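5,10-methylenetetrahydrofolate dehydrogenase (Bombyx mori, PDB 5ZF1) oxidises 5,10-methylenetetrahydrofolate to 5,10-methenyltetrahydrofolate, probably with NADP+ as hydride acceptor, in folate-dependent one-carbon metabolism. Local coordinates at the interface of chains A and B. Sequence-based numbering; all coordinates share one arbitrary frame. Chains: chain A/B, 5,10-methylenetetrahydrofolate dehydrogenase.

The interface of chains A and B. Residues chain A 160-161, 193, 195; chain B 195-197, 201, 209.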
loop_
_atom_site.group_PDB
_atom_site.type_symbol
_atom_site.label_atom_id
_atom_site.label_comp_id
_atom_site.label_asym_id
_atom_site.label_seq_id
_atom_site.Cartn_x
_atom_site.Cartn_y
_atom_site.Cartn_z
ATOM N N ASN A 160 -5.424 18.989 -3.296
ATOM C CA ASN A 160 -4.526 18.355 -4.272
ATOM C C ASN A 160 -3.129 18.186 -3.688
ATOM O O ASN A 160 -2.456 19.181 -3.396
ATOM C CB ASN A 160 -4.408 19.226 -5.527
ATOM C CG ASN A 160 -5.641 19.191 -6.418
ATOM O OD1 ASN A 160 -6.653 18.553 -6.115
ATOM N ND2 ASN A 160 -5.549 19.894 -7.552
ATOM N N ALA A 161 -2.647 16.945 -3.591
ATOM C CA ALA A 161 -1.313 16.696 -3.064
ATOM C C ALA A 161 -0.521 15.872 -4.060
ATOM O O ALA A 161 -1.094 15.057 -4.781
ATOM C CB ALA A 161 -1.343 15.955 -1.740
ATOM N N THR A 193 -6.479 14.223 -2.108
ATOM C CA THR A 193 -6.303 13.629 -3.433
ATOM C C THR A 193 -4.814 13.577 -3.709
ATOM O O THR A 193 -4.144 14.602 -3.589
ATOM C CB THR A 193 -6.987 14.498 -4.479
ATOM O OG1 THR A 193 -8.367 14.630 -4.149
ATOM C CG2 THR A 193 -6.885 13.865 -5.852
ATOM N N THR A 195 -1.433 12.453 -6.039
ATOM C CA THR A 195 -0.733 11.979 -7.230
ATOM C C THR A 195 0.648 11.517 -6.811
ATOM O O THR A 195 1.380 12.266 -6.154
ATOM C CB THR A 195 -0.607 13.084 -8.276
ATOM O OG1 THR A 195 -1.898 13.572 -8.628
ATOM C CG2 THR A 195 0.131 12.536 -9.535
ATOM N N THR B 195 -3.015 9.201 -9.962
ATOM C CA THR B 195 -3.735 10.058 -9.019
ATOM C C THR B 195 -4.852 9.229 -8.422
ATOM O O THR B 195 -5.605 8.592 -9.159
ATOM C CB THR B 195 -4.330 11.280 -9.719
ATOM O OG1 THR B 195 -3.289 12.018 -10.367
ATOM C CG2 THR B 195 -5.085 12.173 -8.690
ATOM N N ILE B 196 -4.953 9.227 -7.092
ATOM C CA ILE B 196 -6.020 8.545 -6.378
ATOM C C ILE B 196 -7.057 9.604 -6.044
ATOM O O ILE B 196 -6.778 10.513 -5.259
ATOM C CB ILE B 196 -5.504 7.884 -5.095
ATOM C CG1 ILE B 196 -4.444 6.819 -5.439
ATOM C CG2 ILE B 196 -6.647 7.245 -4.345
ATOM C CD1 ILE B 196 -3.534 6.513 -4.268
ATOM N N CYS B 197 -8.219 9.505 -6.674
ATOM C CA CYS B 197 -9.372 10.329 -6.344
ATOM C C CYS B 197 -10.356 9.480 -5.558
ATOM O O CYS B 197 -10.339 8.250 -5.631
ATOM C CB CYS B 197 -10.039 10.877 -7.608
ATOM S SG CYS B 197 -9.015 12.030 -8.558
ATOM N N THR B 201 -12.742 14.008 -3.027
ATOM C CA THR B 201 -12.189 14.849 -4.076
ATOM C C THR B 201 -13.269 15.790 -4.592
ATOM O O THR B 201 -14.344 15.323 -5.000
ATOM C CB THR B 201 -11.670 13.983 -5.232
ATOM O OG1 THR B 201 -10.664 13.103 -4.732
ATOM C CG2 THR B 201 -11.084 14.855 -6.345
ATOM N N TYR B 209 -8.481 16.495 -13.182
ATOM C CA TYR B 209 -7.586 15.337 -13.260
ATOM C C TYR B 209 -7.975 14.413 -14.410
ATOM O O TYR B 209 -7.099 13.869 -15.103
ATOM C CB TYR B 209 -7.608 14.565 -11.951
ATOM C CG TYR B 209 -6.814 15.160 -10.799
ATOM C CD1 TYR B 209 -5.437 15.273 -10.848
ATOM C CD2 TYR B 209 -7.473 15.565 -9.627
ATOM C CE1 TYR B 209 -4.723 15.773 -9.771
ATOM C CE2 TYR B 209 -6.776 16.064 -8.552
ATOM C CZ TYR B 209 -5.409 16.174 -8.629
ATOM O OH TYR B 209 -4.723 16.656 -7.560
HETATM O O HOH W 1 -2.277 15.722 -7.229
#
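A:Thr195 and its twin B:Thr195 face each other where strand 193-197 of one subunit runs antiparallel to the same strand of the other, their side chains slanting past one another. Their hydroxyls form a hydrogen bond of 2.7 Å from OG1 to OG1, whose direction the structure does not decide. In each threonine OG1 is anti to the carbonyl carbon (chi1 -58°), which turns the hydroxyl toward its mate. The tightly packed part lies beside this pair. Methyl CG2 of A:Thr193 packs over the rim of the B:Tyr209 ring, 3.5 Å from CE2, and also touches the carbonyl O of B:Ile196, CG2 of B:Thr195 and SG of B:Cys197. Within chain B, CG2 of B:Thr195 sits under the centre of the tyrosine ring, 3.7 Å from its plane, so two threonine methyls, one from each chain, line the same face. The two branches of A:Thr193 divide the work: CG2 enters this cluster, whereas OG1 turns to the loop residue B:Thr201, whose side chain crosses at about a right angle, and hydrogen-bonds to its OG1 at 2.8 Å. At the phenol oxygen, direct packing gives way to a looser, water-mediated link. Water 1 bridges B:Tyr209 OH (2.6 Å), OG1 of A:Thr195, which thus has both the water and B:Thr195 as partners, and the backbone carbonyl O of A:Ala161. The hydroxyl end of the ring also points at the amide face of A:Asn160, the planes 53° apart. B:Tyr209 OH is 3.1 Å from A:Asn160 OD1 but lies over that face, so a hydrogen bond there is doubtful. A phenylalanine in place of B:Tyr209 would keep the ring but would probably leave the water without its phenol partner and weaken the link to strand 160-164. B:Tyr209 projects from helix 203-211 of the NAD(P)-binding domain across the interface, joining the edge-strand pairing to the neighbouring strand of the other subunit; the exchanged contact repeats on the opposite side of the two-fold axis.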